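Local coordinates for protein cyclic GMP-AMP synthase-like receptor (Tribolium castaneum, PDB 7LT2) that senses double-stranded RNA and responds by making cyclic GMP-AMP from ATP and GTP, acting as a nucleotidyltransferase of innate immunity, at residues Thr34-Met39 with Phe71-Leu76; Lys40-Leu45 with Gln143-Thr148. One frame throughout, in Å; residues are numbered along the deposited sequence.

Contact 1: Thr34-Met39 with Phe71-Leu76; sequences TFVEQM and FDLDIL
Val36 and Leu73 meet through one methyl each, CG2 of Val36 lying 4.2 Å from CD2 of Leu73. Val36 has CG1 anti to its backbone N (chi1 166°), which places the CG2 branch beside that N and turns it to the strand. Leucine suits the other side because its longer stem bridges the gap between a helix and a strand whose backbones stay well apart: the nearest CA atoms, those of Val36 and Ile75, are 9.1 Å from each other. The second meeting is between the ends of two side chains. Met39 runs out to its sulfur with chi2 extended and turns only about CG-SD (chi3 65°), bringing CE to 4.4 Å from CD1 of Ile75, whose own side chain is extended. The flexible thioether lets the methyl reach across, while SD stays 3.6 Å from CD2 of Phe35, one turn back on the same helix. Such distances mark ordinary apolar packing, without polar bonds between the segments.

Strand 70-77 of the nucleotidyltransferase sheet, paired on its two edges with strands 50-56 and 188-200, alternates its side chains. Leu73 and Ile75 send theirs to helix 18-42, whereas Asp72, which probably binds the catalytic magnesium ion, projects from the opposite face, and Asp74 and Leu76 follow it there. The apolar row thus backs the strand that carries part of the probable metal site. Strand 188-200, which bears Asp193 of the same probable site, runs parallel alongside, and its Val192 touches Leu73; Val53 and Tyr55 of the antiparallel strand 50-56 also pack on this leucine. On the helix, Glu37 and Gln38 point off the buried face, Glu37 making a salt bridge with Lys40, while Met39 also touches Met138 and Thr145 of helix 131-147.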
loop_
_atom_site.group_PDB
_atom_site.type_symbol
_atom_site.label_atom_id
_atom_site.label_comp_id
_atom_site.label_asym_id
_atom_site.label_seq_id
_atom_site.Cartn_x
_atom_site.Cartn_y
_atom_site.Cartn_z
ATOM N N THR A 34 12.465 -15.409 -5.724
ATOM C CA THR A 34 13.844 -15.692 -6.112
ATOM C C THR A 34 14.801 -14.675 -5.504
ATOM O O THR A 34 15.867 -15.039 -4.993
ATOM C CB THR A 34 13.980 -15.698 -7.635
ATOM O OG1 THR A 34 13.071 -16.654 -8.196
ATOM C CG2 THR A 34 15.404 -16.067 -8.040
ATOM N N PHE A 35 14.428 -13.395 -5.534
ATOM C CA PHE A 35 15.303 -12.365 -4.987
ATOM C C PHE A 35 15.439 -12.493 -3.473
ATOM O O PHE A 35 16.546 -12.369 -2.934
ATOM C CB PHE A 35 14.782 -10.977 -5.372
ATOM C CG PHE A 35 15.757 -9.871 -5.078
ATOM C CD1 PHE A 35 16.691 -9.486 -6.022
ATOM C CD2 PHE A 35 15.751 -9.238 -3.851
ATOM C CE1 PHE A 35 17.597 -8.475 -5.747
ATOM C CE2 PHE A 35 16.650 -8.233 -3.570
ATOM C CZ PHE A 35 17.577 -7.854 -4.522
ATOM N N VAL A 36 14.330 -12.741 -2.770
ATOM C CA VAL A 36 14.381 -12.819 -1.311
ATOM C C VAL A 36 15.148 -14.061 -0.871
ATOM O O VAL A 36 15.881 -14.028 0.129
ATOM C CB VAL A 36 12.957 -12.766 -0.723
ATOM C CG1 VAL A 36 12.941 -13.177 0.755
ATOM C CG2 VAL A 36 12.384 -11.366 -0.886
ATOM N N GLU A 37 15.012 -15.167 -1.613
ATOM C CA GLU A 37 15.801 -16.356 -1.297
ATOM C C GLU A 37 17.289 -16.072 -1.437
ATOM O O GLU A 37 18.100 -16.551 -0.633
ATOM C CB GLU A 37 15.394 -17.531 -2.190
ATOM C CG GLU A 37 14.117 -18.227 -1.753
ATOM C CD GLU A 37 14.244 -18.854 -0.370
ATOM O OE1 GLU A 37 15.239 -19.565 -0.121
ATOM O OE2 GLU A 37 13.349 -18.628 0.469
ATOM N N GLN A 38 17.669 -15.288 -2.451
ATOM C CA GLN A 38 19.072 -14.909 -2.593
ATOM C C GLN A 38 19.507 -13.983 -1.465
ATOM O O GLN A 38 20.643 -14.078 -0.986
ATOM C CB GLN A 38 19.309 -14.260 -3.957
ATOM C CG GLN A 38 20.781 -14.003 -4.287
ATOM C CD GLN A 38 21.546 -15.273 -4.624
ATOM O OE1 GLN A 38 21.005 -16.381 -4.566
ATOM N NE2 GLN A 38 22.816 -15.115 -4.980
ATOM N N MET A 39 18.614 -13.091 -1.019
ATOM C CA MET A 39 18.920 -12.243 0.132
ATOM C C MET A 39 19.275 -13.077 1.359
ATOM O O MET A 39 20.203 -12.735 2.104
ATOM C CB MET A 39 17.739 -11.327 0.447
ATOM C CG MET A 39 17.498 -10.211 -0.558
ATOM S SD MET A 39 15.967 -9.306 -0.217
ATOM C CE MET A 39 16.335 -8.561 1.373
ATOM N N PHE A 71 4.113 -1.377 -6.540
ATOM C CA PHE A 71 3.594 -1.756 -5.233
ATOM C C PHE A 71 4.761 -1.897 -4.264
ATOM O O PHE A 71 5.931 -1.823 -4.649
ATOM C CB PHE A 71 2.741 -3.040 -5.282
ATOM C CG PHE A 71 3.507 -4.299 -5.600
ATOM C CD1 PHE A 71 3.702 -4.693 -6.913
ATOM C CD2 PHE A 71 3.983 -5.114 -4.584
ATOM C CE1 PHE A 71 4.381 -5.863 -7.212
ATOM C CE2 PHE A 71 4.668 -6.285 -4.875
ATOM C CZ PHE A 71 4.868 -6.657 -6.192
ATOM N N ASP A 72 4.419 -2.073 -2.992
ATOM C CA ASP A 72 5.396 -2.221 -1.918
ATOM C C ASP A 72 5.533 -3.684 -1.522
ATOM O O ASP A 72 4.537 -4.342 -1.205
ATOM C CB ASP A 72 4.986 -1.416 -0.686
ATOM C CG ASP A 72 5.272 0.061 -0.820
ATOM O OD1 ASP A 72 5.819 0.488 -1.863
ATOM O OD2 ASP A 72 4.941 0.794 0.135
ATOM N N LEU A 73 6.766 -4.182 -1.504
ATOM C CA LEU A 73 7.050 -5.457 -0.853
ATOM C C LEU A 73 7.400 -5.154 0.597
ATOM O O LEU A 73 8.523 -4.748 0.904
ATOM C CB LEU A 73 8.180 -6.206 -1.550
ATOM C CG LEU A 73 8.359 -7.635 -1.015
ATOM C CD1 LEU A 73 7.158 -8.489 -1.396
ATOM C CD2 LEU A 73 9.649 -8.236 -1.539
ATOM N N ASP A 74 6.428 -5.330 1.490
ATOM C CA ASP A 74 6.663 -5.157 2.919
ATOM C C ASP A 74 7.306 -6.433 3.442
ATOM O O ASP A 74 6.645 -7.466 3.592
ATOM C CB ASP A 74 5.361 -4.834 3.644
ATOM C CG ASP A 74 4.837 -3.456 3.307
ATOM O OD1 ASP A 74 5.658 -2.543 3.052
ATOM O OD2 ASP A 74 3.604 -3.284 3.278
ATOM N N ILE A 75 8.609 -6.364 3.701
ATOM C CA ILE A 75 9.393 -7.505 4.160
ATOM C C ILE A 75 9.291 -7.535 5.680
ATOM O O ILE A 75 9.823 -6.654 6.361
ATOM C CB ILE A 75 10.850 -7.392 3.691
ATOM C CG1 ILE A 75 10.910 -7.317 2.163
ATOM C CG2 ILE A 75 11.689 -8.567 4.210
ATOM C CD1 ILE A 75 12.262 -6.891 1.613
ATOM N N LEU A 76 8.593 -8.537 6.219
ATOM C CA LEU A 76 8.244 -8.551 7.640
ATOM C C LEU A 76 9.306 -9.314 8.430
ATOM O O LEU A 76 9.450 -10.535 8.284
ATOM C CB LEU A 76 6.858 -9.156 7.852
ATOM C CG LEU A 76 5.717 -8.520 7.040
ATOM C CD1 LEU A 76 4.371 -8.979 7.567
ATOM C CD2 LEU A 76 5.790 -7.001 7.045
#

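Contact 2: Lys40-Leu45 with Gln143-Thr148; sequences KTQDPL and QKTLNT
Gln42 lies across Lys144, Thr145 and Thr148, and its side chain runs past each of them in turn, coming back to Lys144 at OE1. CB starts beside the aliphatic stem of Lys144, 4.0 Å from its CD. CG comes next over Thr145, at 3.8 Å from OG1, a hydroxyl already bonded to the backbone O of Leu141 and therefore offering packing here. At chi2 (-55°) the chain bends, laying the amide over the CG2 methyl of Thr148, which approaches from the opposite direction to 3.7 Å from CD. OE1 then rests 3.5 Å from CE of Lys144, the methylene next to the ammonium group, a neighbour probably favourable to a partly negative oxygen. NE2 turns back to its own helix and donates to OG1 of Thr41 at 3.1 Å, nearly straight (167°) and close to the amide plane, which fixes the rotation of the amide.

Lys144 answers from the other helix. Fully extended, it runs slantwise past the glutamine stem and its NZ gives a hydrogen bond of 2.9 Å to the backbone O of Gln42, in the carbonyl plane. A long cationic side chain suits this place, because it supplies a donor to a carbonyl near the C-terminal end of helix 18-42, where the helix dipole would probably add to the attraction. Thr148 is itself held in place: its backbone N and its hydroxyl both donate to the backbone O of Thr145, and Thr148 OG1 lies 2.8 Å from Thr145 O.

Asp43 marks the break between helices, capping helix 44-49 through OD2 to N of Phe46. The contact therefore lies where helix 18-42 gives way to helix 44-49 and the end of helix 131-147 packs alongside, with Leu146 of that helix reaching Trp170 on strand 164-171.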
loop_
_atom_site.group_PDB
_atom_site.type_symbol
_atom_site.label_atom_id
_atom_site.label_comp_id
_atom_site.label_asym_id
_atom_site.label_seq_id
_atom_site.Cartn_x
_atom_site.Cartn_y
_atom_site.Cartn_z
ATOM N N LYS A 40 18.546 -14.174 1.586
ATOM C CA LYS A 40 18.834 -15.038 2.729
ATOM C C LYS A 40 20.244 -15.612 2.658
ATOM O O LYS A 40 20.896 -15.794 3.694
ATOM C CB LYS A 40 17.806 -16.169 2.803
ATOM C CG LYS A 40 16.380 -15.728 3.080
ATOM C CD LYS A 40 15.454 -16.944 3.018
ATOM C CE LYS A 40 14.017 -16.587 3.355
ATOM N NZ LYS A 40 13.129 -17.788 3.221
ATOM N N THR A 41 20.735 -15.912 1.449
ATOM C CA THR A 41 22.084 -16.459 1.322
ATOM C C THR A 41 23.159 -15.437 1.670
ATOM O O THR A 41 24.295 -15.828 1.967
ATOM C CB THR A 41 22.343 -16.982 -0.094
ATOM O OG1 THR A 41 22.528 -15.876 -0.992
ATOM C CG2 THR A 41 21.190 -17.840 -0.574
ATOM N N GLN A 42 22.823 -14.147 1.649
ATOM C CA GLN A 42 23.789 -13.076 1.842
ATOM C C GLN A 42 23.864 -12.562 3.274
ATOM O O GLN A 42 24.762 -11.770 3.578
ATOM C CB GLN A 42 23.462 -11.905 0.904
ATOM C CG GLN A 42 23.612 -12.267 -0.556
ATOM C CD GLN A 42 24.984 -12.826 -0.856
ATOM O OE1 GLN A 42 25.987 -12.120 -0.748
ATOM N NE2 GLN A 42 25.041 -14.105 -1.211
ATOM N N ASP A 43 22.957 -12.986 4.157
ATOM C CA ASP A 43 22.961 -12.475 5.520
ATOM C C ASP A 43 22.209 -13.407 6.461
ATOM O O ASP A 43 20.973 -13.457 6.437
ATOM C CB ASP A 43 22.347 -11.077 5.577
ATOM C CG ASP A 43 22.636 -10.375 6.884
ATOM O OD1 ASP A 43 23.790 -9.944 7.083
ATOM O OD2 ASP A 43 21.715 -10.259 7.717
ATOM N N PRO A 44 22.919 -14.144 7.318
ATOM C CA PRO A 44 22.224 -15.023 8.271
ATOM C C PRO A 44 21.275 -14.285 9.201
ATOM O O PRO A 44 20.249 -14.853 9.594
ATOM C CB PRO A 44 23.380 -15.675 9.045
ATOM C CG PRO A 44 24.543 -15.611 8.101
ATOM C CD PRO A 44 24.378 -14.319 7.352
ATOM N N LEU A 45 21.585 -13.043 9.579
ATOM C CA LEU A 45 20.676 -12.298 10.444
ATOM C C LEU A 45 19.366 -11.992 9.728
ATOM O O LEU A 45 18.292 -12.073 10.337
ATOM C CB LEU A 45 21.340 -11.010 10.931
ATOM C CG LEU A 45 20.505 -10.112 11.852
ATOM C CD1 LEU A 45 19.912 -10.882 13.027
ATOM C CD2 LEU A 45 21.357 -8.944 12.355
ATOM N N GLN A 143 21.814 -4.209 -2.077
ATOM C CA GLN A 143 22.980 -4.013 -2.938
ATOM C C GLN A 143 23.857 -5.259 -2.961
ATOM O O GLN A 143 24.293 -5.711 -4.027
ATOM C CB GLN A 143 23.794 -2.802 -2.463
ATOM C CG GLN A 143 23.102 -1.454 -2.620
ATOM C CD GLN A 143 23.176 -0.918 -4.039
ATOM O OE1 GLN A 143 23.637 -1.601 -4.950
ATOM N NE2 GLN A 143 22.716 0.313 -4.231
ATOM N N LYS A 144 24.136 -5.819 -1.782
ATOM C CA LYS A 144 24.937 -7.034 -1.696
ATOM C C LYS A 144 24.327 -8.149 -2.532
ATOM O O LYS A 144 25.041 -8.866 -3.246
ATOM C CB LYS A 144 25.063 -7.458 -0.231
ATOM C CG LYS A 144 26.047 -8.577 0.039
ATOM C CD LYS A 144 26.066 -8.909 1.524
ATOM C CE LYS A 144 27.076 -10.006 1.836
ATOM N NZ LYS A 144 27.188 -10.194 3.312
ATOM N N THR A 145 23.001 -8.291 -2.470
ATOM C CA THR A 145 22.299 -9.339 -3.205
ATOM C C THR A 145 22.339 -9.087 -4.708
ATOM O O THR A 145 22.614 -10.004 -5.492
ATOM C CB THR A 145 20.857 -9.427 -2.706
ATOM O OG1 THR A 145 20.853 -9.727 -1.303
ATOM C CG2 THR A 145 20.091 -10.512 -3.451
ATOM N N LEU A 146 22.068 -7.846 -5.130
ATOM C CA LEU A 146 22.110 -7.511 -6.553
ATOM C C LEU A 146 23.457 -7.867 -7.181
ATOM O O LEU A 146 23.512 -8.308 -8.335
ATOM C CB LEU A 146 21.806 -6.025 -6.746
ATOM C CG LEU A 146 20.366 -5.567 -6.484
ATOM C CD1 LEU A 146 20.320 -4.056 -6.310
ATOM C CD2 LEU A 146 19.453 -5.994 -7.615
ATOM N N ASN A 147 24.553 -7.693 -6.436
ATOM C CA ASN A 147 25.881 -7.981 -6.974
ATOM C C ASN A 147 26.101 -9.460 -7.262
ATOM O O ASN A 147 26.972 -9.791 -8.076
ATOM C CB ASN A 147 26.973 -7.501 -6.009
ATOM C CG ASN A 147 27.081 -5.995 -5.946
ATOM O OD1 ASN A 147 26.685 -5.289 -6.871
ATOM N ND2 ASN A 147 27.637 -5.492 -4.849
ATOM N N THR A 148 25.349 -10.353 -6.616
ATOM C CA THR A 148 25.530 -11.784 -6.816
ATOM C C THR A 148 24.695 -12.341 -7.962
ATOM O O THR A 148 24.843 -13.521 -8.295
ATOM C CB THR A 148 25.190 -12.556 -5.533
ATOM O OG1 THR A 148 23.777 -12.491 -5.288
ATOM C CG2 THR A 148 25.936 -11.974 -4.346
#

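Both contacts use helix 18-42, but at different depths. In contact 1 it meets strand 70-77 through buried aliphatic groups and a thioether, close to the probable catalytic site. In contact 2, centred about 12 Å away and farther from the middle of the chain, its end meets helix 131-147 through an amide, an ammonium group and hydroxyls, as fits a partly exposed place away from the annotated sites. The two are continuous: Gln38 NE2 probably hydrogen-bonds to Thr148 OG1 at 2.8 Å, and Met39 CG packs on Thr145 OG1. Phe35 similarly rests on Leu146, so helix 18-42 lies between sheet strand and neighbouring helix.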